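Local structure of carbohydrate kinase, FGGY (Novosphingobium aromaticivorans, 3H6E) at residues I45-P51 with P92-Q98; L127-L133 with C173-L177. The protein is probably a kinase of the FGGY family, which as a group transfers phosphate from ATP to sugars and related polyols. One frame throughout, in Å; residues are numbered along the deposited sequence.

Overall arrangement
Contact 1 and contact 2 follow one another along the chain, the loop 92-98 of the first ending before 127-133 opens the second. Their centres lie about 14 Å apart, on the same side of the chain's centre, and they touch: Leu-94 packs on Gln-132, and Tyr-96 on Leu-127 and Gln-132. Helix 129-139 is the shared element, since its start forms half of contact 2 while its side chains meet Ile-45, Leu-94 and Tyr-96 of contact 1. Helix 102-109, next after loop 92-98, also lies against Ser-131. Together the partly buried contact 1 and the buried contact 2 tie the lead-in to helix 50-63, through loop 92-98, to the start of helix 129-139.

Contact 1 of 2, residues I45-P51 with P92-Q98; sequences IRRLDAP and PPLDYEQ
The guanidinium of Arg-47 lies with one face over the methyl CD1 of Leu-94; the methyl sits 4.2 Å off the plane, nearer the border of the group than its middle. Chi1 of -43° sets CG beside the backbone N, and bends at chi2 and chi3 fold the chain back so that NE reaches Pro-92 O at 2.8 Å; NH2 adds a weak bond to the same oxygen. A long, flexible donor suits this place because it can curl back to the Pro-92 carbonyl. Pro-92 CB also packs against Leu-48 O at 3.3 Å, and the ring of Pro-93 meets Ala-50, a residue small enough to sit close to it.

The backbones join antiparallel: Asp-95 N gives a hydrogen bond to Arg-46 O at 2.8 Å, and Leu-48 N one of equal length to Pro-93 O. Beyond this, Arg-46 N donates almost straight to Gln-98 OE1 (3.1 Å, 177°), approaching from above the plane of the amide. The guanidinium of Arg-46 spreads one face over Glu-97 O and Gln-98 N, while its NH2 remains 4.5 Å from Glu-97 OE2, a loose attraction short of a salt bridge. Asp-95 OD1 accepts from Glu-97 N through its anti lone pair and is also salt-bridged to Lys-15, which probably steadies the carboxylate.

Arg-47 and Leu-94 thus form a non-hydrogen-bonded antiparallel pair in a single beta bridge, followed by an Asx turn at Asp-95 within a type I turn to Gln-98.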
loop_
_atom_site.group_PDB
_atom_site.type_symbol
_atom_site.label_atom_id
_atom_site.label_comp_id
_atom_site.label_asym_id
_atom_site.label_seq_id
_atom_site.Cartn_x
_atom_site.Cartn_y
_atom_site.Cartn_z
ATOM N N ILE A 45 3.181 5.822 -25.039
ATOM C CA ILE A 45 3.595 5.127 -23.829
ATOM C C ILE A 45 3.605 6.077 -22.633
ATOM O O ILE A 45 4.390 7.025 -22.590
ATOM C CB ILE A 45 5.004 4.533 -23.996
ATOM C CG1 ILE A 45 5.022 3.519 -25.139
ATOM C CG2 ILE A 45 5.475 3.892 -22.704
ATOM C CD1 ILE A 45 6.289 2.686 -25.192
ATOM N N ARG A 46 2.731 5.820 -21.665
ATOM C CA ARG A 46 2.646 6.654 -20.469
ATOM C C ARG A 46 3.827 6.411 -19.532
ATOM O O ARG A 46 4.208 5.269 -19.278
ATOM C CB ARG A 46 1.316 6.429 -19.747
ATOM C CG ARG A 46 0.190 7.315 -20.259
ATOM C CD ARG A 46 -1.099 6.533 -20.467
ATOM N NE ARG A 46 -1.721 6.117 -19.214
ATOM C CZ ARG A 46 -2.675 5.194 -19.130
ATOM N NH1 ARG A 46 -3.113 4.586 -20.226
ATOM N NH2 ARG A 46 -3.192 4.874 -17.952
ATOM N N ARG A 47 4.400 7.498 -19.026
ATOM C CA ARG A 47 5.607 7.423 -18.213
ATOM C C ARG A 47 5.469 8.216 -16.924
ATOM O O ARG A 47 4.729 9.198 -16.863
ATOM C CB ARG A 47 6.805 7.961 -19.002
ATOM C CG ARG A 47 6.862 7.492 -20.448
ATOM C CD ARG A 47 7.315 6.053 -20.542
ATOM N NE ARG A 47 8.764 5.947 -20.686
ATOM C CZ ARG A 47 9.371 5.450 -21.760
ATOM N NH1 ARG A 47 8.654 5.001 -22.780
ATOM N NH2 ARG A 47 10.693 5.388 -21.813
ATOM N N LEU A 48 6.181 7.777 -15.890
ATOM C CA LEU A 48 6.393 8.604 -14.711
ATOM C C LEU A 48 7.286 9.762 -15.134
ATOM O O LEU A 48 8.298 9.558 -15.806
ATOM C CB LEU A 48 7.067 7.797 -13.601
ATOM C CG LEU A 48 6.170 7.068 -12.597
ATOM C CD1 LEU A 48 4.825 6.706 -13.207
ATOM C CD2 LEU A 48 6.880 5.834 -12.057
ATOM N N ASP A 49 6.909 10.979 -14.762
ATOM C CA ASP A 49 7.655 12.153 -15.195
ATOM C C ASP A 49 8.844 12.417 -14.283
ATOM O O ASP A 49 8.805 13.315 -13.445
ATOM C CB ASP A 49 6.748 13.381 -15.252
ATOM C CG ASP A 49 7.337 14.499 -16.089
ATOM O OD1 ASP A 49 8.550 14.441 -16.392
ATOM O OD2 ASP A 49 6.585 15.432 -16.445
ATOM N N ALA A 50 9.902 11.633 -14.462
ATOM C CA ALA A 50 11.094 11.730 -13.625
ATOM C C ALA A 50 11.848 13.051 -13.788
ATOM O O ALA A 50 12.103 13.742 -12.803
ATOM C CB ALA A 50 12.026 10.543 -13.878
ATOM N N PRO A 51 12.210 13.407 -15.031
ATOM C CA PRO A 51 12.993 14.634 -15.219
ATOM C C PRO A 51 12.306 15.825 -14.566
ATOM O O PRO A 51 12.935 16.581 -13.826
ATOM C CB PRO A 51 13.002 14.816 -16.743
ATOM C CG PRO A 51 12.735 13.463 -17.297
ATOM C CD PRO A 51 11.830 12.790 -16.313
ATOM N N PRO A 92 12.531 8.021 -18.781
ATOM C CA PRO A 92 11.487 8.018 -17.750
ATOM C C PRO A 92 10.877 6.624 -17.602
ATOM O O PRO A 92 10.589 5.976 -18.612
ATOM C CB PRO A 92 10.447 8.999 -18.303
ATOM C CG PRO A 92 11.210 9.870 -19.248
ATOM C CD PRO A 92 12.239 8.974 -19.864
ATOM N N PRO A 93 10.698 6.161 -16.357
ATOM C CA PRO A 93 10.090 4.855 -16.093
ATOM C C PRO A 93 8.667 4.792 -16.623
ATOM O O PRO A 93 8.008 5.822 -16.765
ATOM C CB PRO A 93 10.084 4.770 -14.566
ATOM C CG PRO A 93 11.165 5.696 -14.130
ATOM C CD PRO A 93 11.128 6.827 -15.115
ATOM N N LEU A 94 8.206 3.585 -16.918
ATOM C CA LEU A 94 6.856 3.383 -17.417
ATOM C C LEU A 94 5.835 3.657 -16.322
ATOM O O LEU A 94 6.080 3.372 -15.151
ATOM C CB LEU A 94 6.687 1.948 -17.922
ATOM C CG LEU A 94 7.364 1.537 -19.231
ATOM C CD1 LEU A 94 8.813 1.993 -19.276
ATOM C CD2 LEU A 94 7.268 0.026 -19.426
ATOM N N ASP A 95 4.699 4.225 -16.712
ATOM C CA ASP A 95 3.546 4.334 -15.830
ATOM C C ASP A 95 2.986 2.926 -15.689
ATOM O O ASP A 95 2.733 2.265 -16.693
ATOM C CB ASP A 95 2.503 5.262 -16.459
ATOM C CG ASP A 95 1.354 5.585 -15.520
ATOM O OD1 ASP A 95 0.719 4.646 -14.993
ATOM O OD2 ASP A 95 1.075 6.788 -15.321
ATOM N N TYR A 96 2.805 2.445 -14.463
ATOM C CA TYR A 96 2.351 1.067 -14.297
ATOM C C TYR A 96 0.938 0.857 -14.838
ATOM O O TYR A 96 0.508 -0.274 -15.051
ATOM C CB TYR A 96 2.512 0.550 -12.857
ATOM C CG TYR A 96 1.609 1.159 -11.798
ATOM C CD1 TYR A 96 0.226 1.041 -11.875
ATOM C CD2 TYR A 96 2.148 1.803 -10.689
ATOM C CE1 TYR A 96 -0.596 1.581 -10.895
ATOM C CE2 TYR A 96 1.338 2.342 -9.706
ATOM C CZ TYR A 96 -0.033 2.228 -9.812
ATOM O OH TYR A 96 -0.839 2.766 -8.830
ATOM N N GLU A 97 0.232 1.955 -15.080
ATOM C CA GLU A 97 -1.096 1.877 -15.677
ATOM C C GLU A 97 -1.023 1.799 -17.199
ATOM O O GLU A 97 -2.037 1.570 -17.862
ATOM C CB GLU A 97 -1.974 3.054 -15.242
ATOM C CG GLU A 97 -2.259 3.090 -13.751
ATOM C CD GLU A 97 -3.595 3.732 -13.426
ATOM O OE1 GLU A 97 -3.614 4.706 -12.644
ATOM O OE2 GLU A 97 -4.627 3.258 -13.951
ATOM N N GLN A 98 0.173 1.986 -17.752
ATOM C CA GLN A 98 0.366 1.842 -19.192
ATOM C C GLN A 98 0.090 0.414 -19.634
ATOM O O GLN A 98 0.612 -0.540 -19.055
ATOM C CB GLN A 98 1.777 2.252 -19.620
ATOM C CG GLN A 98 2.161 1.764 -21.023
ATOM C CD GLN A 98 1.255 2.316 -22.117
ATOM O OE1 GLN A 98 0.795 3.455 -22.045
ATOM N NE2 GLN A 98 1.003 1.507 -23.140
#

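Contact 2 of 2, residues L127-L133 with C173-L177; sequences LNIGSQL and CHSDL
Leu-177 reaches toward helix 129-139 from CB; CG lies opposite the carbonyl carbon (chi1 -43°), which aims the fork at the helix, and the two methyls do the touching. CD1 touches both Ile-129 CG2 and Leu-133 CD2, each 3.9 Å away, while CD2 lies 3.9 Å from Gly-130 CA. A branched apolar end suits this seam, where residues one turn apart on the helix face it. Glycine suits position 130, since a CB there would probably crowd Asp-176 CB.

Gly-130 N donates to Ser-175 O at 3.1 Å, so a peptide N-H of the helix's first turn finds its acceptor in the loop. Ser-175 OG accepts from Leu-177 N in an ST turn and also bonds Leu-171 O. His-174 ND1 makes a weak bond to Leu-127 O, which a water approaches at 2.8 Å.

Asp-176 OD2 rests 3.5 Å from Asn-128 CB. Its OD1 takes a hydrogen bond from Ser-120 and a salt bridge from Arg-112, and OD2 is bonded to Tyr-108. Replacing Asp-176 by an alanine would probably leave the Arg-112 charge without its mate and open a gap beside Asn-128.

The chemistry implies a buried joint in which apolar packing by Leu-177 joins with the Gly-130 to Ser-175 bond, while outside residues satisfy a carboxylate whose charge is probably balanced by Arg-112, with the hydroxyls of Ser-120 and Tyr-108 as hydrogen-bond partners.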
loop_
_atom_site.group_PDB
_atom_site.type_symbol
_atom_site.label_atom_id
_atom_site.label_comp_id
_atom_site.label_asym_id
_atom_site.label_seq_id
_atom_site.Cartn_x
_atom_site.Cartn_y
_atom_site.Cartn_z
ATOM N N LEU A 127 1.548 -3.448 -13.277
ATOM C CA LEU A 127 1.463 -3.699 -11.837
ATOM C C LEU A 127 2.523 -4.684 -11.344
ATOM O O LEU A 127 3.007 -4.576 -10.218
ATOM C CB LEU A 127 0.057 -4.161 -11.444
ATOM C CG LEU A 127 -1.007 -3.057 -11.460
ATOM C CD1 LEU A 127 -2.399 -3.632 -11.282
ATOM C CD2 LEU A 127 -0.722 -1.999 -10.397
ATOM N N ASN A 128 2.870 -5.647 -12.191
ATOM C CA ASN A 128 4.042 -6.480 -11.964
ATOM C C ASN A 128 5.242 -5.835 -12.644
ATOM O O ASN A 128 5.222 -5.602 -13.852
ATOM C CB ASN A 128 3.829 -7.884 -12.534
ATOM C CG ASN A 128 2.787 -8.679 -11.770
ATOM O OD1 ASN A 128 2.812 -8.736 -10.541
ATOM N ND2 ASN A 128 1.875 -9.312 -12.498
ATOM N N ILE A 129 6.287 -5.537 -11.882
ATOM C CA ILE A 129 7.471 -4.927 -12.478
ATOM C C ILE A 129 8.080 -5.835 -13.553
ATOM O O ILE A 129 8.555 -5.359 -14.587
ATOM C CB ILE A 129 8.513 -4.538 -11.416
ATOM C CG1 ILE A 129 8.095 -3.232 -10.729
ATOM C CG2 ILE A 129 9.885 -4.381 -12.050
ATOM C CD1 ILE A 129 8.873 -2.913 -9.456
ATOM N N GLY A 130 8.040 -7.142 -13.312
ATOM C CA GLY A 130 8.524 -8.115 -14.278
ATOM C C GLY A 130 7.941 -7.918 -15.668
ATOM O O GLY A 130 8.655 -8.004 -16.668
ATOM N N SER A 131 6.640 -7.651 -15.734
ATOM C CA SER A 131 5.976 -7.398 -17.010
ATOM C C SER A 131 6.608 -6.228 -17.755
ATOM O O SER A 131 6.804 -6.285 -18.967
ATOM C CB SER A 131 4.486 -7.131 -16.799
ATOM O OG SER A 131 3.857 -8.231 -16.169
ATOM N N GLN A 132 6.917 -5.160 -17.024
ATOM C CA GLN A 132 7.570 -3.997 -17.612
ATOM C C GLN A 132 8.940 -4.379 -18.154
ATOM O O GLN A 132 9.258 -4.102 -19.308
ATOM C CB GLN A 132 7.726 -2.888 -16.573
ATOM C CG GLN A 132 6.436 -2.414 -15.950
ATOM C CD GLN A 132 6.639 -1.186 -15.097
ATOM O OE1 GLN A 132 5.995 -1.020 -14.062
ATOM N NE2 GLN A 132 7.549 -0.319 -15.521
ATOM N N LEU A 133 9.746 -5.010 -17.304
ATOM C CA LEU A 133 11.065 -5.502 -17.685
ATOM C C LEU A 133 10.983 -6.383 -18.924
ATOM O O LEU A 133 11.730 -6.186 -19.882
ATOM C CB LEU A 133 11.703 -6.278 -16.529
ATOM C CG LEU A 133 12.669 -5.511 -15.622
ATOM C CD1 LEU A 133 12.398 -4.020 -15.656
ATOM C CD2 LEU A 133 12.639 -6.047 -14.190
ATOM N N CYS A 173 6.580 -5.841 -3.525
ATOM C CA CYS A 173 5.268 -5.321 -3.906
ATOM C C CYS A 173 4.776 -5.956 -5.211
ATOM O O CYS A 173 4.751 -5.308 -6.259
ATOM C CB CYS A 173 5.326 -3.794 -4.039
ATOM S SG CYS A 173 3.734 -2.994 -4.327
ATOM N N HIS A 174 4.390 -7.229 -5.124
ATOM C CA HIS A 174 3.956 -8.025 -6.277
ATOM C C HIS A 174 4.718 -7.720 -7.575
ATOM O O HIS A 174 4.133 -7.302 -8.570
ATOM C CB HIS A 174 2.437 -7.922 -6.482
ATOM C CG HIS A 174 1.919 -6.517 -6.527
ATOM N ND1 HIS A 174 2.079 -5.700 -7.626
ATOM C CD2 HIS A 174 1.228 -5.791 -5.616
ATOM C CE1 HIS A 174 1.515 -4.530 -7.389
ATOM N NE2 HIS A 174 0.992 -4.557 -6.176
ATOM N N SER A 175 6.025 -7.951 -7.559
ATOM C CA SER A 175 6.868 -7.592 -8.694
ATOM C C SER A 175 7.302 -8.792 -9.525
ATOM O O SER A 175 7.825 -8.627 -10.626
ATOM C CB SER A 175 8.105 -6.843 -8.211
ATOM O OG SER A 175 8.952 -7.712 -7.487
ATOM N N ASP A 176 7.090 -9.995 -8.997
ATOM C CA ASP A 176 7.571 -11.222 -9.637
ATOM C C ASP A 176 9.086 -11.388 -9.496
ATOM O O ASP A 176 9.640 -12.411 -9.894
ATOM C CB ASP A 176 7.183 -11.267 -11.119
ATOM C CG ASP A 176 5.687 -11.297 -11.328
ATOM O OD1 ASP A 176 4.958 -11.577 -10.357
ATOM O OD2 ASP A 176 5.237 -11.043 -12.463
ATOM N N LEU A 177 9.749 -10.384 -8.925
ATOM C CA LEU A 177 11.204 -10.404 -8.791
ATOM C C LEU A 177 11.666 -10.896 -7.424
ATOM O O LEU A 177 12.866 -10.987 -7.171
ATOM C CB LEU A 177 11.790 -9.009 -9.031
ATOM C CG LEU A 177 11.258 -8.157 -10.186
ATOM C CD1 LEU A 177 12.244 -7.049 -10.490
ATOM C CD2 LEU A 177 11.010 -8.998 -11.429
HETATM O O HOH W 1 5.567 -4.371 -9.035
#